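Local coordinates for protein particle-associated lyase (Acinetobacter bacteriophage AP22, PDB 4Y9V) that probably cleaves the capsular polysaccharide of Acinetobacter baumannii as a phage tailspike lyase, and binds a fragment of that saccharide, at residues Gln68-Gly73 against Ser88-Thr93; Tyr504-Tyr507 against Ser511-Ala514; Phe573-Thr578 against Trp604-Val609. All coordinates share one frame; numbering follows the deposited sequence.

Contact 1 (Gln68-Gly73 against Ser88-Thr93); sequences QVKSDG and SLIEFT. With EDO (1,2-ethanediol), chain F.
Lys70, on helix 63-71, reaches across to strand 89-92 in a helix-on-strand packing near the N-terminal end of the parallel beta-helix of the pectin lyase-like body. The lysine carries the contact almost alone. Its chain runs extended as far as CE and then bends (chi4 69°), which turns NZ onto the backbone carbonyl of Glu91. The hydrogen bond from Lys70 NZ to Glu91 O is short, 2.7 Å, and enters at a C=O...N angle of 154°, the donor tilted 25° from the carbonyl plane. A water accepts a second N-H of Lys70 at NZ, 2.9 Å away. The same water accepts from Thr93 N at 2.9 Å, so the ammonium group bridges to the backbone just beyond the strand. Short of this polar end the methylenes pack against two buried side chains: Lys70 CD lies 3.9 Å from Phe92 CD2, meeting the ring obliquely, and 4.1 Å from the branch methyl Ile90 CG2. Behind the lysine, Gly73 leaves the helix with positive phi in a Schellman motif. On the same segment Gln68 NE2 donates to Asp72 OD1 at 2.9 Å from above the carboxylate plane, while Asp72 OD2 is hydrogen-bonded to Tyr50 OH and also accepts from O2 of a bound ethanediol, probably from the crystallisation liquor. Lys70 and Val69 both touch Phe96 of strand 96-100, and Val69 also packs on Tyr50 of helix 47-54. Strand 89-92 runs parallel to strand 113-125, and the Phe92 ring meets Phe96, Phe211 and, edge-to-face, Phe114.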
loop_
_atom_site.group_PDB
_atom_site.type_symbol
_atom_site.label_atom_id
_atom_site.label_comp_id
_atom_site.label_asym_id
_atom_site.label_seq_id
_atom_site.Cartn_x
_atom_site.Cartn_y
_atom_site.Cartn_z
ATOM N N GLN A 68 -19.894 -37.164 21.389
ATOM C CA GLN A 68 -20.993 -37.933 20.823
ATOM C C GLN A 68 -21.629 -37.202 19.641
ATOM O O GLN A 68 -21.965 -37.833 18.638
ATOM C CB GLN A 68 -22.042 -38.248 21.899
ATOM C CG GLN A 68 -23.064 -39.241 21.387
ATOM C CD GLN A 68 -22.444 -40.614 21.179
ATOM O OE1 GLN A 68 -21.638 -41.068 22.012
ATOM N NE2 GLN A 68 -22.791 -41.261 20.106
ATOM N N VAL A 69 -21.810 -35.888 19.757
ATOM C CA VAL A 69 -22.376 -35.110 18.645
ATOM C C VAL A 69 -21.512 -35.293 17.384
ATOM O O VAL A 69 -22.099 -35.599 16.322
ATOM C CB VAL A 69 -22.469 -33.615 19.033
ATOM C CG1 VAL A 69 -22.825 -32.786 17.802
ATOM C CG2 VAL A 69 -23.466 -33.378 20.153
ATOM N N LYS A 70 -20.222 -35.145 17.498
ATOM C CA LYS A 70 -19.353 -35.258 16.321
ATOM C C LYS A 70 -19.312 -36.704 15.835
ATOM O O LYS A 70 -19.282 -36.967 14.638
ATOM C CB LYS A 70 -17.976 -34.661 16.525
ATOM C CG LYS A 70 -16.991 -35.387 17.310
ATOM C CD LYS A 70 -15.655 -34.632 17.546
ATOM C CE LYS A 70 -14.583 -35.607 18.096
ATOM N NZ LYS A 70 -14.140 -36.605 17.121
ATOM N N SER A 71 -19.382 -37.673 16.741
ATOM C CA SER A 71 -19.344 -39.076 16.368
ATOM C C SER A 71 -20.626 -39.451 15.631
ATOM O O SER A 71 -20.690 -40.373 14.761
ATOM C CB SER A 71 -19.211 -39.949 17.594
ATOM O OG SER A 71 -17.907 -39.813 18.159
ATOM N N ASP A 72 -21.712 -38.791 15.971
ATOM C CA ASP A 72 -22.960 -39.038 15.337
ATOM C C ASP A 72 -22.929 -38.393 13.904
ATOM O O ASP A 72 -23.951 -38.661 13.253
ATOM C CB ASP A 72 -24.152 -38.533 16.160
ATOM C CG ASP A 72 -24.438 -39.345 17.413
ATOM O OD1 ASP A 72 -23.887 -40.468 17.589
ATOM O OD2 ASP A 72 -25.262 -38.860 18.238
ATOM N N GLY A 73 -21.934 -37.679 13.559
ATOM C CA GLY A 73 -21.935 -37.067 12.230
ATOM C C GLY A 73 -22.827 -35.853 12.104
ATOM O O GLY A 73 -23.227 -35.474 10.986
ATOM N N SER A 88 -11.694 -32.427 28.233
ATOM C CA SER A 88 -10.975 -33.191 27.241
ATOM C C SER A 88 -10.504 -32.323 26.067
ATOM O O SER A 88 -11.055 -31.260 25.769
ATOM C CB SER A 88 -11.867 -34.299 26.699
ATOM O OG SER A 88 -12.210 -35.249 27.668
ATOM N N LEU A 89 -9.494 -32.848 25.394
ATOM C CA LEU A 89 -9.074 -32.364 24.083
ATOM C C LEU A 89 -10.020 -32.959 23.055
ATOM O O LEU A 89 -10.023 -34.176 22.854
ATOM C CB LEU A 89 -7.612 -32.746 23.831
ATOM C CG LEU A 89 -7.091 -32.360 22.446
ATOM C CD1 LEU A 89 -7.131 -30.846 22.240
ATOM C CD2 LEU A 89 -5.673 -32.859 22.272
ATOM N N ILE A 90 -10.845 -32.124 22.443
ATOM C CA ILE A 90 -11.849 -32.538 21.480
ATOM C C ILE A 90 -11.183 -32.433 20.082
ATOM O O ILE A 90 -10.797 -31.344 19.678
ATOM C CB ILE A 90 -13.113 -31.705 21.538
ATOM C CG1 ILE A 90 -13.624 -31.562 22.969
ATOM C CG2 ILE A 90 -14.171 -32.275 20.599
ATOM C CD1 ILE A 90 -14.004 -32.863 23.656
ATOM N N GLU A 91 -11.072 -33.571 19.409
ATOM C CA GLU A 91 -10.359 -33.693 18.141
ATOM C C GLU A 91 -11.372 -33.877 17.038
ATOM O O GLU A 91 -11.975 -34.930 16.882
ATOM C CB GLU A 91 -9.334 -34.840 18.160
ATOM C CG GLU A 91 -8.243 -34.612 19.203
ATOM C CD GLU A 91 -7.174 -35.683 19.213
ATOM O OE1 GLU A 91 -6.606 -35.916 18.143
ATOM O OE2 GLU A 91 -6.824 -36.306 20.253
ATOM N N PHE A 92 -11.600 -32.808 16.281
ATOM C CA PHE A 92 -12.489 -32.839 15.127
ATOM C C PHE A 92 -11.674 -33.270 13.914
ATOM O O PHE A 92 -10.689 -32.638 13.573
ATOM C CB PHE A 92 -13.103 -31.471 14.869
ATOM C CG PHE A 92 -13.882 -30.879 16.026
ATOM C CD1 PHE A 92 -13.268 -30.146 17.052
ATOM C CD2 PHE A 92 -15.267 -31.060 16.088
ATOM C CE1 PHE A 92 -13.988 -29.648 18.074
ATOM C CE2 PHE A 92 -15.990 -30.542 17.144
ATOM C CZ PHE A 92 -15.352 -29.821 18.127
ATOM N N THR A 93 -12.113 -34.333 13.255
ATOM C CA THR A 93 -11.467 -34.846 12.064
ATOM C C THR A 93 -12.396 -34.942 10.864
ATOM O O THR A 93 -11.973 -35.434 9.846
ATOM C CB THR A 93 -10.775 -36.189 12.319
ATOM O OG1 THR A 93 -11.783 -37.130 12.787
ATOM C CG2 THR A 93 -9.763 -36.113 13.424
HETATM C C1 EDO F . -27.643 -39.208 22.061
HETATM O O1 EDO F . -27.825 -40.471 22.731
HETATM C C2 EDO F . -27.422 -39.451 20.602
HETATM O O2 EDO F . -26.225 -40.146 20.382
HETATM O O HOH W 1 -14.396 -35.669 14.429
#

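Contact 2 (Tyr504-Tyr507 against Ser511-Ala514); sequences YLIY and STLA
Thr512 and Tyr507 are joined by a side-chain-to-backbone hydrogen bond inside one loop, the long connection that leads from strand 486-496 to strand 518-531 near the C-terminal end of the parallel beta-helix. Thr512 OG1 donates to Tyr507 O over 2.8 Å. The hydroxyl lies in the carbonyl plane, on a lone pair, with a C=O...O angle of 139°. What puts it there is the threonine's first torsion (chi1 59°), which sets OG1 between the backbone N and the carbonyl carbon and leaves methyl CG2 beside the backbone N. That methyl and the neighbouring CB supply the apolar half of the contact: Ile506 CG2 comes to 4.0 Å from Thr512 CB and equally near Thr512 CG2, the two side chains sliding past each other in opposite directions. Ile506 also touches Ile489 and Val491 of strand 486-496 and Thr519 and Gln521 of strand 518-531, while Thr512 also rests on Trp473 of strand 470-476. The CB of Tyr507 points away from the 511-514 segment, and its carbonyl makes the bond; the ring meets Trp473 edge-to-face and makes a cation-pi pair with Arg469. Because Ser509 N donates to Thr512 OG1, this buried hydroxyl both gives and receives a bond. It therefore ties together the carbonyl at the start of the short turn and an amide within it, satisfying the hydroxyl without a charged partner and closing 504-507 onto 511-514 across three intervening residues.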
loop_
_atom_site.group_PDB
_atom_site.type_symbol
_atom_site.label_atom_id
_atom_site.label_comp_id
_atom_site.label_asym_id
_atom_site.label_seq_id
_atom_site.Cartn_x
_atom_site.Cartn_y
_atom_site.Cartn_z
ATOM N N TYR A 504 28.487 9.378 8.890
ATOM C CA TYR A 504 28.918 8.727 7.683
ATOM C C TYR A 504 27.690 8.210 6.917
ATOM O O TYR A 504 26.813 7.565 7.487
ATOM C CB TYR A 504 29.818 7.528 7.995
ATOM C CG TYR A 504 31.187 7.906 8.479
ATOM C CD1 TYR A 504 32.201 8.186 7.550
ATOM C CD2 TYR A 504 31.472 8.041 9.820
ATOM C CE1 TYR A 504 33.443 8.558 7.965
ATOM C CE2 TYR A 504 32.748 8.398 10.254
ATOM C CZ TYR A 504 33.721 8.651 9.279
ATOM O OH TYR A 504 34.975 9.009 9.746
ATOM N N LEU A 505 27.697 8.413 5.605
ATOM C CA LEU A 505 26.723 7.735 4.735
ATOM C C LEU A 505 26.965 6.232 4.799
ATOM O O LEU A 505 26.063 5.431 4.990
ATOM C CB LEU A 505 26.821 8.315 3.340
ATOM C CG LEU A 505 26.418 9.798 3.242
ATOM C CD1 LEU A 505 26.931 10.421 1.967
ATOM C CD2 LEU A 505 24.905 9.954 3.322
ATOM N N ILE A 506 28.249 5.859 4.614
ATOM C CA ILE A 506 28.725 4.478 4.696
ATOM C C ILE A 506 29.951 4.513 5.594
ATOM O O ILE A 506 30.886 5.275 5.324
ATOM C CB ILE A 506 29.059 3.899 3.300
ATOM C CG1 ILE A 506 27.851 3.983 2.378
ATOM C CG2 ILE A 506 29.597 2.493 3.458
ATOM C CD1 ILE A 506 28.138 3.493 0.973
ATOM N N TYR A 507 29.937 3.752 6.677
ATOM C CA TYR A 507 31.050 3.768 7.612
ATOM C C TYR A 507 32.233 3.010 7.002
ATOM O O TYR A 507 32.061 1.878 6.541
ATOM C CB TYR A 507 30.629 3.157 8.960
ATOM C CG TYR A 507 31.675 3.437 9.994
ATOM C CD1 TYR A 507 31.616 4.615 10.715
ATOM C CD2 TYR A 507 32.780 2.605 10.187
ATOM C CE1 TYR A 507 32.564 4.943 11.657
ATOM C CE2 TYR A 507 33.764 2.951 11.077
ATOM C CZ TYR A 507 33.663 4.113 11.796
ATOM O OH TYR A 507 34.656 4.415 12.739
ATOM N N SER A 511 35.557 -4.225 5.170
ATOM C CA SER A 511 34.594 -4.782 4.217
ATOM C C SER A 511 33.964 -3.718 3.338
ATOM O O SER A 511 33.735 -3.977 2.143
ATOM C CB SER A 511 33.492 -5.572 4.953
ATOM O OG SER A 511 34.047 -6.726 5.589
ATOM N N THR A 512 33.645 -2.541 3.867
ATOM C CA THR A 512 33.019 -1.518 3.050
ATOM C C THR A 512 34.011 -0.848 2.078
ATOM O O THR A 512 33.548 -0.186 1.130
ATOM C CB THR A 512 32.292 -0.458 3.885
ATOM O OG1 THR A 512 33.255 0.145 4.750
ATOM C CG2 THR A 512 31.135 -1.038 4.669
ATOM N N LEU A 513 35.317 -1.026 2.287
ATOM C CA LEU A 513 36.345 -0.445 1.437
ATOM C C LEU A 513 36.992 -1.475 0.522
ATOM O O LEU A 513 37.941 -1.138 -0.226
ATOM C CB LEU A 513 37.389 0.237 2.311
ATOM C CG LEU A 513 36.906 1.442 3.122
ATOM C CD1 LEU A 513 37.972 1.913 4.065
ATOM C CD2 LEU A 513 36.434 2.521 2.183
ATOM N N ALA A 514 36.558 -2.712 0.532
ATOM C CA ALA A 514 37.215 -3.738 -0.275
ATOM C C ALA A 514 37.074 -3.447 -1.745
ATOM O O ALA A 514 36.135 -2.794 -2.190
ATOM C CB ALA A 514 36.633 -5.118 0.098
#

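Contact 3 (Phe573-Thr578 against Trp604-Val609); sequences FFNEDT and WNKKVV
Phe574 and Trp604 form the aromatic part of a contact between two loops of the Ig-like tailspike domain near the C-terminus. The rings meet obliquely, planes at 59° and centroids 5.3 Å apart. Trp604 puts the rim of its six-membered ring over one face of Phe574, and Phe574 CE1 comes to 3.6 Å from Trp604 CH2 near the indole plane. Further rings and side chains crowd round: Phe573 CD2 sits over the centre of a Phe574 face, Val608 CG2 lies over a face of Trp604, and both aromatic residues touch Pro586. Leu603 of the third subunit also packs on Phe574, placing the cluster at the trimer interface.

Polar links across the loops run through water. One water accepts from Lys606 NZ at 2.9 Å and lies 2.8 Å from Asn575 OD1, an oxygen that also accepts from Arg584 N. Lys606 packs on Glu581 of the second subunit. Glu576 OE1 is held by a salt bridge to Arg584, which also donates to Phe574 O and Lys607 O.

Apolar and polar contacts meet at Glu576, whose chain bends at chi2 (78°), which brings its carboxylate obliquely against Val609. Glu576 OE2, hydrogen-bonded to Thr610 OG1, lies 3.7 Å from Val609 CB and accepts at 2.7 Å from a second water, which accepts from Val609 N at 2.8 Å.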
loop_
_atom_site.group_PDB
_atom_site.type_symbol
_atom_site.label_atom_id
_atom_site.label_comp_id
_atom_site.label_asym_id
_atom_site.label_seq_id
_atom_site.Cartn_x
_atom_site.Cartn_y
_atom_site.Cartn_z
ATOM N N PHE A 573 36.703 42.134 -15.353
ATOM C CA PHE A 573 36.539 41.831 -13.943
ATOM C C PHE A 573 37.901 41.472 -13.303
ATOM O O PHE A 573 38.180 41.931 -12.190
ATOM C CB PHE A 573 35.491 40.710 -13.711
ATOM C CG PHE A 573 35.154 40.544 -12.274
ATOM C CD1 PHE A 573 34.300 41.438 -11.639
ATOM C CD2 PHE A 573 35.683 39.520 -11.521
ATOM C CE1 PHE A 573 33.996 41.283 -10.314
ATOM C CE2 PHE A 573 35.375 39.380 -10.176
ATOM C CZ PHE A 573 34.525 40.283 -9.570
ATOM N N PHE A 574 38.697 40.658 -13.990
ATOM C CA PHE A 574 39.960 40.197 -13.462
ATOM C C PHE A 574 41.188 40.864 -14.102
ATOM O O PHE A 574 42.306 40.471 -13.788
ATOM C CB PHE A 574 40.105 38.668 -13.586
ATOM C CG PHE A 574 39.142 37.921 -12.663
ATOM C CD1 PHE A 574 39.234 38.034 -11.294
ATOM C CD2 PHE A 574 38.153 37.092 -13.192
ATOM C CE1 PHE A 574 38.387 37.342 -10.445
ATOM C CE2 PHE A 574 37.285 36.422 -12.343
ATOM C CZ PHE A 574 37.407 36.522 -10.987
ATOM N N ASN A 575 40.960 41.870 -14.957
ATOM C CA ASN A 575 42.071 42.557 -15.614
ATOM C C ASN A 575 41.913 44.061 -15.511
ATOM O O ASN A 575 40.890 44.625 -15.869
ATOM C CB ASN A 575 42.138 42.169 -17.126
ATOM C CG ASN A 575 42.562 40.737 -17.228
ATOM O OD1 ASN A 575 43.758 40.408 -17.133
ATOM N ND2 ASN A 575 41.592 39.821 -17.302
ATOM N N GLU A 576 43.037 44.672 -15.081
ATOM C CA GLU A 576 43.124 46.137 -14.946
ATOM C C GLU A 576 43.123 46.823 -16.312
ATOM O O GLU A 576 42.600 47.938 -16.440
ATOM C CB GLU A 576 44.420 46.469 -14.206
ATOM C CG GLU A 576 44.365 45.977 -12.743
ATOM C CD GLU A 576 44.593 44.486 -12.490
ATOM O OE1 GLU A 576 45.214 43.808 -13.321
ATOM O OE2 GLU A 576 44.192 44.003 -11.457
ATOM N N ASP A 577 43.641 46.145 -17.333
ATOM C CA ASP A 577 43.711 46.667 -18.690
ATOM C C ASP A 577 43.605 45.461 -19.590
ATOM O O ASP A 577 44.488 44.634 -19.662
ATOM C CB ASP A 577 45.041 47.371 -18.941
ATOM C CG ASP A 577 45.160 47.982 -20.306
ATOM O OD1 ASP A 577 44.403 47.613 -21.212
ATOM O OD2 ASP A 577 46.057 48.830 -20.464
ATOM N N THR A 578 42.459 45.318 -20.322
ATOM C CA THR A 578 42.255 44.154 -21.133
ATOM C C THR A 578 43.103 44.153 -22.394
ATOM O O THR A 578 43.092 43.123 -23.092
ATOM C CB THR A 578 40.764 43.961 -21.492
ATOM O OG1 THR A 578 40.354 45.162 -22.163
ATOM C CG2 THR A 578 39.936 43.774 -20.243
ATOM N N TRP A 604 45.809 31.220 -10.132
ATOM C CA TRP A 604 45.934 32.358 -11.028
ATOM C C TRP A 604 47.061 32.148 -12.030
ATOM O O TRP A 604 48.154 31.674 -11.640
ATOM C CB TRP A 604 46.213 33.656 -10.225
ATOM C CG TRP A 604 45.124 33.976 -9.260
ATOM C CD1 TRP A 604 45.170 33.846 -7.906
ATOM C CD2 TRP A 604 43.814 34.489 -9.585
ATOM N NE1 TRP A 604 43.961 34.235 -7.346
ATOM C CE2 TRP A 604 43.127 34.619 -8.356
ATOM C CE3 TRP A 604 43.168 34.815 -10.759
ATOM C CZ2 TRP A 604 41.800 35.083 -8.292
ATOM C CZ3 TRP A 604 41.851 35.277 -10.719
ATOM C CH2 TRP A 604 41.196 35.398 -9.473
ATOM N N ASN A 605 46.873 32.566 -13.255
ATOM C CA ASN A 605 47.972 32.591 -14.226
ATOM C C ASN A 605 48.856 33.814 -14.100
ATOM O O ASN A 605 49.959 33.809 -14.640
ATOM C CB ASN A 605 47.455 32.416 -15.668
ATOM C CG ASN A 605 46.488 33.506 -16.091
ATOM O OD1 ASN A 605 45.731 34.052 -15.288
ATOM N ND2 ASN A 605 46.494 33.801 -17.391
ATOM N N LYS A 606 48.456 34.860 -13.426
ATOM C CA LYS A 606 49.412 35.929 -13.082
ATOM C C LYS A 606 48.834 36.487 -11.780
ATOM O O LYS A 606 47.625 36.650 -11.574
ATOM C CB LYS A 606 49.661 36.951 -14.179
ATOM C CG LYS A 606 48.448 37.728 -14.567
ATOM C CD LYS A 606 48.822 39.036 -15.216
ATOM C CE LYS A 606 47.836 39.705 -16.109
ATOM N NZ LYS A 606 48.396 40.880 -16.871
ATOM N N LYS A 607 49.783 36.784 -10.898
ATOM C CA LYS A 607 49.498 37.082 -9.520
ATOM C C LYS A 607 48.587 38.306 -9.439
ATOM O O LYS A 607 48.646 39.248 -10.238
ATOM C CB LYS A 607 50.747 37.265 -8.672
ATOM C CG LYS A 607 51.468 38.513 -8.694
ATOM C CD LYS A 607 52.697 38.488 -7.781
ATOM C CE LYS A 607 53.542 39.745 -8.093
ATOM N NZ LYS A 607 54.689 39.756 -7.179
ATOM N N VAL A 608 47.732 38.299 -8.423
ATOM C CA VAL A 608 46.710 39.294 -8.275
ATOM C C VAL A 608 47.292 40.664 -7.948
ATOM O O VAL A 608 48.181 40.795 -7.114
ATOM C CB VAL A 608 45.702 38.865 -7.174
ATOM C CG1 VAL A 608 44.737 39.906 -6.774
ATOM C CG2 VAL A 608 44.945 37.593 -7.676
ATOM N N VAL A 609 46.712 41.693 -8.593
ATOM C CA VAL A 609 46.996 43.089 -8.354
ATOM C C VAL A 609 45.840 43.776 -7.647
ATOM O O VAL A 609 46.071 44.646 -6.817
ATOM C CB VAL A 609 47.372 43.769 -9.676
ATOM C CG1 VAL A 609 47.434 45.298 -9.513
ATOM C CG2 VAL A 609 48.673 43.245 -10.239
HETATM O O HOH W 2 45.929 41.864 -18.075
HETATM O O HOH W 3 44.495 41.605 -10.293
#

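Along the chain the three contacts come in series, each closing before the next opens. Contacts 1 and 2 lie towards opposite ends of the beta-helical body, their centres 62 Å apart; contact 3 lies in the C-terminal Ig-like domain, 102 Å from contact 1 and 44 Å from contact 2 between centres. Strand 518-531 follows the loop of contact 2 and pairs with strand 613-623, which follows the second loop of contact 3. None of the three belongs to the glycan pocket, although the Glu91 side chain of contact 1 is about 13 Å from a bound sugar residue. Of the three, only contact 3 is touched by other subunits, joining local packing to trimer assembly.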